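Local coordinates for interferon (Danio rerio, PDB 3PIV), which probably acts as a secreted cytokine of the alpha/beta interferon family, binding a cytokine receptor and taking part in antiviral defence, at residues E16-L21 and S146-M151; Q51-V56 and E98-Y103; H61-M66 and D84-L89. All coordinates share one frame; numbering follows the deposited sequence.

Interaction 1: E16-L21 and S146-M151; sequences ESLNLL and SHLQRM
Leu148 of helix 134-158 points its side chain at helix 10-23 and fills the hollow between Ser17, Leu18 and Leu21. One of its methyls does most of the touching: CD1 of Leu148 lies 3.6 Å from CD2 of Leu18 and 4.2 Å from CD2 of Leu21. CG of Leu148 stands anti to its own carbonyl carbon (chi1 -68°), which carries both methyls out toward the facing helix. Leu18 and Leu148 do not meet tip to tip. Their side chains run past one another in opposite directions, and CD2 of Leu18 reaches back along its partner to within 3.8 Å of CB of Leu148.

Ser17 adds a polar atom to this apolar junction. Its OG is 3.6 Å from CD1 of Leu148 and also lies close to CD2, but it makes no hydrogen bond to helix 134-158. Its chi1 of 70° sets OG between the backbone N and the carbonyl carbon, where it is hydrogen-bonded to Ile13 O, one turn back, and also to Thr14 O. The buried hydroxyl is therefore satisfied inside its own helix while it packs against both methyls of Leu148. At the margin, CG of Gln149 passes CD1 of Leu18 at 4.5 Å.

The facing segments run nearly antiparallel, at 168°, with axes 10.4 Å apart and Leu18 level with Leu148. This antiparallel pairing of the first and last helices is as expected of the up-up-down-down four-helix cytokine bundle, to which the alpha/beta interferons belong.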
loop_
_atom_site.group_PDB
_atom_site.type_symbol
_atom_site.label_atom_id
_atom_site.label_comp_id
_atom_site.label_asym_id
_atom_site.label_seq_id
_atom_site.Cartn_x
_atom_site.Cartn_y
_atom_site.Cartn_z
ATOM N N GLU A 16 12.544 1.865 4.799
ATOM C CA GLU A 16 12.406 0.797 5.784
ATOM C C GLU A 16 11.352 -0.231 5.348
ATOM O O GLU A 16 11.584 -1.434 5.443
ATOM C CB GLU A 16 12.084 1.365 7.167
ATOM C CG GLU A 16 13.147 2.299 7.704
ATOM C CD GLU A 16 12.874 2.764 9.137
ATOM O OE1 GLU A 16 11.700 2.755 9.575
ATOM O OE2 GLU A 16 13.845 3.152 9.828
ATOM N N SER A 17 10.214 0.233 4.834
ATOM C CA SER A 17 9.141 -0.699 4.452
ATOM C C SER A 17 9.546 -1.588 3.279
ATOM O O SER A 17 9.270 -2.793 3.280
ATOM C CB SER A 17 7.814 0.033 4.169
ATOM O OG SER A 17 7.876 0.801 2.978
ATOM N N LEU A 18 10.201 -0.988 2.281
ATOM C CA LEU A 18 10.727 -1.738 1.144
ATOM C C LEU A 18 11.801 -2.713 1.583
ATOM O O LEU A 18 11.926 -3.802 1.035
ATOM C CB LEU A 18 11.292 -0.794 0.067
ATOM C CG LEU A 18 10.230 -0.076 -0.776
ATOM C CD1 LEU A 18 10.862 1.040 -1.617
ATOM C CD2 LEU A 18 9.474 -1.087 -1.653
ATOM N N ASN A 19 12.579 -2.317 2.584
ATOM C CA ASN A 19 13.513 -3.242 3.209
ATOM C C ASN A 19 12.859 -4.474 3.824
ATOM O O ASN A 19 13.343 -5.594 3.645
ATOM C CB ASN A 19 14.360 -2.533 4.250
ATOM C CG ASN A 19 15.806 -2.497 3.859
ATOM O OD1 ASN A 19 16.482 -3.532 3.855
ATOM N ND2 ASN A 19 16.298 -1.310 3.497
ATOM N N LEU A 20 11.769 -4.276 4.557
ATOM C CA LEU A 20 11.091 -5.404 5.190
ATOM C C LEU A 20 10.445 -6.266 4.122
ATOM O O LEU A 20 10.473 -7.495 4.208
ATOM C CB LEU A 20 10.037 -4.927 6.183
ATOM C CG LEU A 20 10.600 -4.067 7.322
ATOM C CD1 LEU A 20 9.507 -3.239 7.970
ATOM C CD2 LEU A 20 11.299 -4.938 8.342
ATOM N N LEU A 21 9.888 -5.610 3.102
ATOM C CA LEU A 21 9.223 -6.311 2.016
ATOM C C LEU A 21 10.227 -7.177 1.247
ATOM O O LEU A 21 9.920 -8.300 0.820
ATOM C CB LEU A 21 8.523 -5.322 1.071
ATOM C CG LEU A 21 7.513 -5.974 0.125
ATOM C CD1 LEU A 21 6.247 -6.404 0.905
ATOM C CD2 LEU A 21 7.137 -5.057 -1.011
ATOM N N SER A 146 5.430 -2.070 -5.944
ATOM C CA SER A 146 5.081 -0.983 -6.853
ATOM C C SER A 146 4.266 0.141 -6.198
ATOM O O SER A 146 4.456 1.304 -6.517
ATOM C CB SER A 146 4.386 -1.509 -8.106
ATOM O OG SER A 146 5.357 -1.960 -9.037
ATOM N N HIS A 147 3.355 -0.197 -5.290
ATOM C CA HIS A 147 2.598 0.844 -4.596
ATOM C C HIS A 147 3.561 1.683 -3.772
ATOM O O HIS A 147 3.481 2.913 -3.749
ATOM C CB HIS A 147 1.548 0.233 -3.657
ATOM C CG HIS A 147 0.329 -0.282 -4.357
ATOM N ND1 HIS A 147 -0.699 0.538 -4.764
ATOM C CD2 HIS A 147 -0.024 -1.539 -4.717
ATOM C CE1 HIS A 147 -1.629 -0.188 -5.357
ATOM N NE2 HIS A 147 -1.248 -1.453 -5.331
ATOM N N LEU A 148 4.465 1.014 -3.068
ATOM C CA LEU A 148 5.353 1.727 -2.163
ATOM C C LEU A 148 6.238 2.704 -2.959
ATOM O O LEU A 148 6.512 3.811 -2.496
ATOM C CB LEU A 148 6.214 0.757 -1.345
ATOM C CG LEU A 148 5.486 -0.123 -0.306
ATOM C CD1 LEU A 148 6.434 -1.134 0.302
ATOM C CD2 LEU A 148 4.847 0.740 0.779
ATOM N N GLN A 149 6.665 2.291 -4.151
ATOM C CA GLN A 149 7.533 3.131 -4.990
ATOM C C GLN A 149 6.789 4.361 -5.461
ATOM O O GLN A 149 7.286 5.458 -5.337
ATOM C CB GLN A 149 8.103 2.339 -6.178
ATOM C CG GLN A 149 9.248 1.437 -5.779
ATOM C CD GLN A 149 9.541 0.338 -6.772
ATOM O OE1 GLN A 149 8.691 -0.036 -7.590
ATOM N NE2 GLN A 149 10.751 -0.213 -6.688
ATOM N N ARG A 150 5.566 4.181 -5.942
ATOM C CA ARG A 150 4.770 5.314 -6.393
ATOM C C ARG A 150 4.258 6.210 -5.243
ATOM O O ARG A 150 4.202 7.434 -5.388
ATOM C CB ARG A 150 3.614 4.834 -7.265
ATOM C CG ARG A 150 4.041 4.106 -8.555
ATOM C CD ARG A 150 4.720 5.022 -9.580
ATOM N NE ARG A 150 3.896 6.157 -10.004
ATOM C CZ ARG A 150 3.103 6.170 -11.079
ATOM N NH1 ARG A 150 2.997 5.095 -11.837
ATOM N NH2 ARG A 150 2.395 7.251 -11.380
ATOM N N MET A 151 3.875 5.610 -4.118
ATOM C CA MET A 151 3.456 6.396 -2.961
ATOM C C MET A 151 4.527 7.384 -2.549
ATOM O O MET A 151 4.227 8.493 -2.166
ATOM C CB MET A 151 3.077 5.498 -1.777
ATOM C CG MET A 151 1.783 4.729 -2.007
ATOM S SD MET A 151 1.612 3.340 -0.866
ATOM C CE MET A 151 0.813 4.166 0.516
#

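Interaction 2: Q51-V56 and E98-Y103; sequences QVKFLV and ECVARY
In the antiparallel helix pair 48-66 and 79-101 of the four-helix cytokine bundle, Val100 packs against Val52, Lys53 and Val56 at the C-terminal end of helix 79-101, and Tyr103 joins it from the turn that follows. The two methyls of Val100 divide the work. CG2 settles between the valines of the facing helix, 3.8 Å from CG1 of Val52 and 3.9 Å from CG2 of Val56, while CG1 turns to the aliphatic stem of Lys53, 4.0 Å from its CG.

Lys53, extended beyond CG, slides along Tyr103 in the opposite direction. Its CE comes to the edge of the ring, near the ring plane, 3.6 Å from CD2 of Tyr103, so that a methylene meets the ring rim. Its NZ makes a weak hydrogen bond to Ala104 O. Tyr103 lies across Val52 at about a right angle, with its OH 4.0 Å from CG2 of that valine. One face of the ring is covered from its own segment, where Cys99 O stands 3.4 Å above the ring centre. Cys99 also forms the disulfide to Cys4 beside this junction, tying the N-terminus to the same helix end.

No hydrogen bond or salt bridge spans the two segments: even the lysine contributes mainly its methylenes, so the contact depends on hydrophobic packing and shape.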
loop_
_atom_site.group_PDB
_atom_site.type_symbol
_atom_site.label_atom_id
_atom_site.label_comp_id
_atom_site.label_asym_id
_atom_site.label_seq_id
_atom_site.Cartn_x
_atom_site.Cartn_y
_atom_site.Cartn_z
ATOM N N GLN A 51 -3.986 13.959 -1.940
ATOM C CA GLN A 51 -2.831 13.069 -1.928
ATOM C C GLN A 51 -2.697 12.344 -0.588
ATOM O O GLN A 51 -2.470 11.135 -0.546
ATOM C CB GLN A 51 -1.551 13.835 -2.295
ATOM C CG GLN A 51 -1.537 14.283 -3.763
ATOM C CD GLN A 51 -0.344 15.162 -4.105
ATOM O OE1 GLN A 51 0.036 16.050 -3.335
ATOM N NE2 GLN A 51 0.256 14.912 -5.267
ATOM N N VAL A 52 -2.821 13.095 0.498
ATOM C CA VAL A 52 -2.707 12.548 1.842
ATOM C C VAL A 52 -3.841 11.574 2.164
ATOM O O VAL A 52 -3.610 10.529 2.761
ATOM C CB VAL A 52 -2.695 13.664 2.888
ATOM C CG1 VAL A 52 -2.702 13.073 4.307
ATOM C CG2 VAL A 52 -1.481 14.580 2.669
ATOM N N LYS A 53 -5.066 11.924 1.781
ATOM C CA LYS A 53 -6.201 11.041 1.976
ATOM C C LYS A 53 -5.941 9.747 1.238
ATOM O O LYS A 53 -6.237 8.676 1.745
ATOM C CB LYS A 53 -7.483 11.665 1.438
ATOM C CG LYS A 53 -7.980 12.877 2.209
ATOM C CD LYS A 53 -9.378 13.222 1.746
ATOM C CE LYS A 53 -9.782 14.621 2.160
ATOM N NZ LYS A 53 -11.277 14.741 2.145
ATOM N N PHE A 54 -5.400 9.874 0.027
ATOM C CA PHE A 54 -5.033 8.735 -0.813
ATOM C C PHE A 54 -3.920 7.887 -0.203
ATOM O O PHE A 54 -3.901 6.662 -0.362
ATOM C CB PHE A 54 -4.577 9.210 -2.199
ATOM C CG PHE A 54 -4.171 8.078 -3.116
ATOM C CD1 PHE A 54 -5.130 7.334 -3.785
ATOM C CD2 PHE A 54 -2.830 7.732 -3.273
ATOM C CE1 PHE A 54 -4.767 6.274 -4.620
ATOM C CE2 PHE A 54 -2.449 6.671 -4.117
ATOM C CZ PHE A 54 -3.417 5.945 -4.790
ATOM N N LEU A 55 -2.969 8.535 0.463
ATOM C CA LEU A 55 -1.898 7.788 1.103
ATOM C C LEU A 55 -2.470 6.976 2.271
ATOM O O LEU A 55 -2.124 5.812 2.442
ATOM C CB LEU A 55 -0.781 8.705 1.569
ATOM C CG LEU A 55 0.104 9.245 0.450
ATOM C CD1 LEU A 55 1.033 10.308 1.000
ATOM C CD2 LEU A 55 0.899 8.114 -0.217
ATOM N N VAL A 56 -3.363 7.583 3.043
ATOM C CA VAL A 56 -3.974 6.874 4.161
ATOM C C VAL A 56 -4.787 5.694 3.668
ATOM O O VAL A 56 -4.647 4.600 4.198
ATOM C CB VAL A 56 -4.875 7.760 5.022
ATOM C CG1 VAL A 56 -5.625 6.902 6.076
ATOM C CG2 VAL A 56 -4.052 8.823 5.697
ATOM N N GLU A 98 -4.275 12.103 11.215
ATOM C CA GLU A 98 -4.423 13.343 11.956
ATOM C C GLU A 98 -4.688 14.514 10.990
ATOM O O GLU A 98 -5.621 15.288 11.191
ATOM C CB GLU A 98 -3.203 13.585 12.845
ATOM C CG GLU A 98 -3.250 14.872 13.641
ATOM C CD GLU A 98 -1.968 15.120 14.417
ATOM O OE1 GLU A 98 -1.769 14.458 15.463
ATOM O OE2 GLU A 98 -1.156 15.971 13.976
ATOM N N CYS A 99 -3.898 14.624 9.925
ATOM C CA CYS A 99 -4.126 15.684 8.953
ATOM C C CYS A 99 -5.467 15.528 8.273
ATOM O O CYS A 99 -6.164 16.506 8.050
ATOM C CB CYS A 99 -3.021 15.723 7.900
ATOM S SG CYS A 99 -1.358 15.676 8.573
ATOM N N VAL A 100 -5.824 14.297 7.925
ATOM C CA VAL A 100 -7.056 14.043 7.183
ATOM C C VAL A 100 -8.298 14.486 7.965
ATOM O O VAL A 100 -9.272 14.990 7.390
ATOM C CB VAL A 100 -7.176 12.551 6.780
ATOM C CG1 VAL A 100 -8.530 12.272 6.140
ATOM C CG2 VAL A 100 -6.046 12.170 5.841
ATOM N N ALA A 101 -8.253 14.293 9.279
ATOM C CA ALA A 101 -9.307 14.770 10.170
ATOM C C ALA A 101 -9.588 16.278 9.989
ATOM O O ALA A 101 -10.706 16.738 10.220
ATOM C CB ALA A 101 -8.948 14.446 11.628
ATOM N N ARG A 102 -8.585 17.039 9.557
ATOM C CA ARG A 102 -8.751 18.485 9.364
ATOM C C ARG A 102 -9.457 18.873 8.070
ATOM O O ARG A 102 -9.951 19.988 7.946
ATOM C CB ARG A 102 -7.399 19.190 9.410
ATOM C CG ARG A 102 -6.642 18.975 10.707
ATOM C CD ARG A 102 -5.256 19.565 10.623
ATOM N NE ARG A 102 -4.419 19.054 11.696
ATOM C CZ ARG A 102 -3.110 18.863 11.586
ATOM N NH1 ARG A 102 -2.496 19.142 10.444
ATOM N NH2 ARG A 102 -2.420 18.384 12.613
ATOM N N TYR A 103 -9.497 17.967 7.101
ATOM C CA TYR A 103 -10.027 18.306 5.784
ATOM C C TYR A 103 -11.546 18.274 5.713
ATOM O O TYR A 103 -12.199 17.563 6.474
ATOM C CB TYR A 103 -9.449 17.375 4.721
ATOM C CG TYR A 103 -7.938 17.310 4.723
ATOM C CD1 TYR A 103 -7.174 18.385 5.156
ATOM C CD2 TYR A 103 -7.278 16.173 4.279
ATOM C CE1 TYR A 103 -5.790 18.322 5.152
ATOM C CE2 TYR A 103 -5.904 16.098 4.273
ATOM C CZ TYR A 103 -5.162 17.170 4.707
ATOM O OH TYR A 103 -3.789 17.083 4.691
#

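Interaction 3: H61-M66 and D84-L89; sequences HIIHLM and DFLNIL
Ile62 packs its branch methyl CG2 into the corner between Phe85 and Leu89, one of two tight places in the contact. CG2 of Ile62 meets the edge of the phenyl ring, close to its plane, 3.7 Å from CE1 of Phe85, and sits equally near CD1 of Leu89 at 3.7 Å. With CG of Phe85 anti to the backbone N (chi1 -178°), the ring reaches across toward helix 48-66, where CG of Met66 approaches it obliquely. The other is the backbone approach of Ile63 and Leu86, whose CA atoms come to 5.4 Å; CD2 of Leu86 lies 3.5 Å from Ile63 O and also touches CB of Met66.

Around partly exposed Ile63 the side chains are spaced more loosely, although the backbones are close there. Its CG2 stays 4.2 Å from CD2 of Leu86. Sliding past Leu89, it holds CG1 4.0 Å from CB of Leu89 and lays its tip, CD1, against the backbone, 3.9 Å from C of Leu89.

The segments run antiparallel at 162°. Helix 134-158 covers the inner side, with His147 against Ile62 and Val144 and Leu148 against Phe85; helix 10-23 packs on Phe85 through Leu21 and on Leu89 through Ser17, and helix 111-129 reaches Ile62 through Phe120.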
loop_
_atom_site.group_PDB
_atom_site.type_symbol
_atom_site.label_atom_id
_atom_site.label_comp_id
_atom_site.label_asym_id
_atom_site.label_seq_id
_atom_site.Cartn_x
_atom_site.Cartn_y
_atom_site.Cartn_z
ATOM N N HIS A 61 -5.085 -0.205 3.031
ATOM C CA HIS A 61 -5.402 -1.336 2.168
ATOM C C HIS A 61 -4.265 -2.334 2.143
ATOM O O HIS A 61 -4.485 -3.538 2.181
ATOM C CB HIS A 61 -5.715 -0.870 0.732
ATOM C CG HIS A 61 -7.133 -0.427 0.542
ATOM N ND1 HIS A 61 -7.473 0.790 -0.016
ATOM C CD2 HIS A 61 -8.300 -1.029 0.868
ATOM C CE1 HIS A 61 -8.789 0.907 -0.041
ATOM N NE2 HIS A 61 -9.314 -0.176 0.511
ATOM N N ILE A 62 -3.040 -1.829 2.059
ATOM C CA ILE A 62 -1.873 -2.701 2.075
ATOM C C ILE A 62 -1.786 -3.433 3.415
ATOM O O ILE A 62 -1.552 -4.631 3.460
ATOM C CB ILE A 62 -0.577 -1.905 1.840
ATOM C CG1 ILE A 62 -0.526 -1.391 0.393
ATOM C CG2 ILE A 62 0.632 -2.767 2.151
ATOM C CD1 ILE A 62 0.610 -0.374 0.126
ATOM N N ILE A 63 -1.985 -2.711 4.515
ATOM C CA ILE A 63 -1.957 -3.353 5.824
ATOM C C ILE A 63 -2.972 -4.493 5.854
ATOM O O ILE A 63 -2.663 -5.610 6.246
ATOM C CB ILE A 63 -2.249 -2.352 6.962
ATOM C CG1 ILE A 63 -1.093 -1.355 7.087
ATOM C CG2 ILE A 63 -2.496 -3.089 8.257
ATOM C CD1 ILE A 63 -1.507 0.033 7.520
ATOM N N HIS A 64 -4.174 -4.209 5.382
ATOM C CA HIS A 64 -5.248 -5.182 5.430
ATOM C C HIS A 64 -4.968 -6.397 4.564
ATOM O O HIS A 64 -5.262 -7.535 4.957
ATOM C CB HIS A 64 -6.563 -4.510 5.055
ATOM C CG HIS A 64 -6.986 -3.470 6.044
ATOM N ND1 HIS A 64 -7.808 -2.416 5.720
ATOM C CD2 HIS A 64 -6.683 -3.326 7.359
ATOM C CE1 HIS A 64 -8.007 -1.667 6.797
ATOM N NE2 HIS A 64 -7.334 -2.198 7.801
ATOM N N LEU A 65 -4.377 -6.153 3.399
ATOM C CA LEU A 65 -4.045 -7.228 2.462
ATOM C C LEU A 65 -3.011 -8.169 3.064
ATOM O O LEU A 65 -3.103 -9.395 2.913
ATOM C CB LEU A 65 -3.500 -6.637 1.153
ATOM C CG LEU A 65 -3.143 -7.597 0.016
ATOM C CD1 LEU A 65 -4.327 -8.471 -0.354
ATOM C CD2 LEU A 65 -2.639 -6.836 -1.199
ATOM N N MET A 66 -2.029 -7.591 3.754
ATOM C CA MET A 66 -0.838 -8.337 4.183
ATOM C C MET A 66 -1.039 -9.007 5.535
ATOM O O MET A 66 -0.287 -9.898 5.905
ATOM C CB MET A 66 0.386 -7.413 4.230
ATOM C CG MET A 66 0.848 -6.926 2.842
ATOM S SD MET A 66 1.476 -8.249 1.804
ATOM C CE MET A 66 3.105 -8.534 2.485
ATOM N N ASP A 84 6.279 -6.580 11.375
ATOM C CA ASP A 84 6.989 -5.304 11.366
ATOM C C ASP A 84 6.525 -4.422 10.208
ATOM O O ASP A 84 6.352 -3.204 10.366
ATOM C CB ASP A 84 8.502 -5.519 11.329
ATOM C CG ASP A 84 9.036 -6.092 12.636
ATOM O OD1 ASP A 84 8.449 -5.789 13.695
ATOM O OD2 ASP A 84 10.034 -6.839 12.604
ATOM N N PHE A 85 6.305 -5.052 9.058
ATOM C CA PHE A 85 5.877 -4.351 7.857
ATOM C C PHE A 85 4.543 -3.676 8.118
ATOM O O PHE A 85 4.351 -2.496 7.796
ATOM C CB PHE A 85 5.754 -5.342 6.703
ATOM C CG PHE A 85 5.353 -4.717 5.403
ATOM C CD1 PHE A 85 4.061 -4.834 4.936
ATOM C CD2 PHE A 85 6.286 -4.033 4.631
ATOM C CE1 PHE A 85 3.686 -4.256 3.721
ATOM C CE2 PHE A 85 5.926 -3.461 3.421
ATOM C CZ PHE A 85 4.622 -3.571 2.964
ATOM N N LEU A 86 3.622 -4.439 8.707
ATOM C CA LEU A 86 2.304 -3.938 9.055
ATOM C C LEU A 86 2.413 -2.736 9.976
ATOM O O LEU A 86 1.692 -1.751 9.823
ATOM C CB LEU A 86 1.500 -5.017 9.787
ATOM C CG LEU A 86 1.170 -6.301 9.041
ATOM C CD1 LEU A 86 0.267 -7.203 9.927
ATOM C CD2 LEU A 86 0.487 -5.950 7.733
ATOM N N ASN A 87 3.309 -2.848 10.947
ATOM C CA ASN A 87 3.452 -1.848 11.996
ATOM C C ASN A 87 4.057 -0.553 11.486
ATOM O O ASN A 87 3.598 0.529 11.817
ATOM C CB ASN A 87 4.298 -2.416 13.135
ATOM C CG ASN A 87 3.491 -3.303 14.057
ATOM O OD1 ASN A 87 2.270 -3.144 14.175
ATOM N ND2 ASN A 87 4.162 -4.235 14.727
ATOM N N ILE A 88 5.094 -0.667 10.675
ATOM C CA ILE A 88 5.717 0.524 10.129
ATOM C C ILE A 88 4.661 1.323 9.353
ATOM O O ILE A 88 4.496 2.529 9.539
ATOM C CB ILE A 88 6.967 0.167 9.284
ATOM C CG1 ILE A 88 8.035 1.250 9.408
ATOM C CG2 ILE A 88 6.622 -0.061 7.826
ATOM C CD1 ILE A 88 7.824 2.417 8.477
ATOM N N LEU A 89 3.900 0.642 8.513
ATOM C CA LEU A 89 2.895 1.339 7.724
ATOM C C LEU A 89 1.722 1.843 8.581
ATOM O O LEU A 89 1.100 2.851 8.252
ATOM C CB LEU A 89 2.393 0.458 6.571
ATOM C CG LEU A 89 3.433 -0.043 5.550
ATOM C CD1 LEU A 89 2.730 -0.856 4.471
ATOM C CD2 LEU A 89 4.174 1.100 4.906
#

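Interactions 2 and 3 join the same two helices, 48-66 and 79-101, at places about 18 Å apart between centres, whereas interaction 1 pairs helix 10-23 with helix 134-158. Interactions 1 and 3 are both buried near the middle of the chain and merge into one core: the Phe85 ring touches Ser17 and Leu21, and Ile88 rests on Ser17. Interaction 2 lies farther out and is partly buried; its link to interaction 1 is Leu55 against Met151. None of the three has a hydrogen bond across it. Interaction 1 is mainly leucine packing with one hydroxyl; interaction 3 combines aliphatic side chains, a methionine and a phenyl ring; interaction 2 includes a lysine stem and a tyrosine.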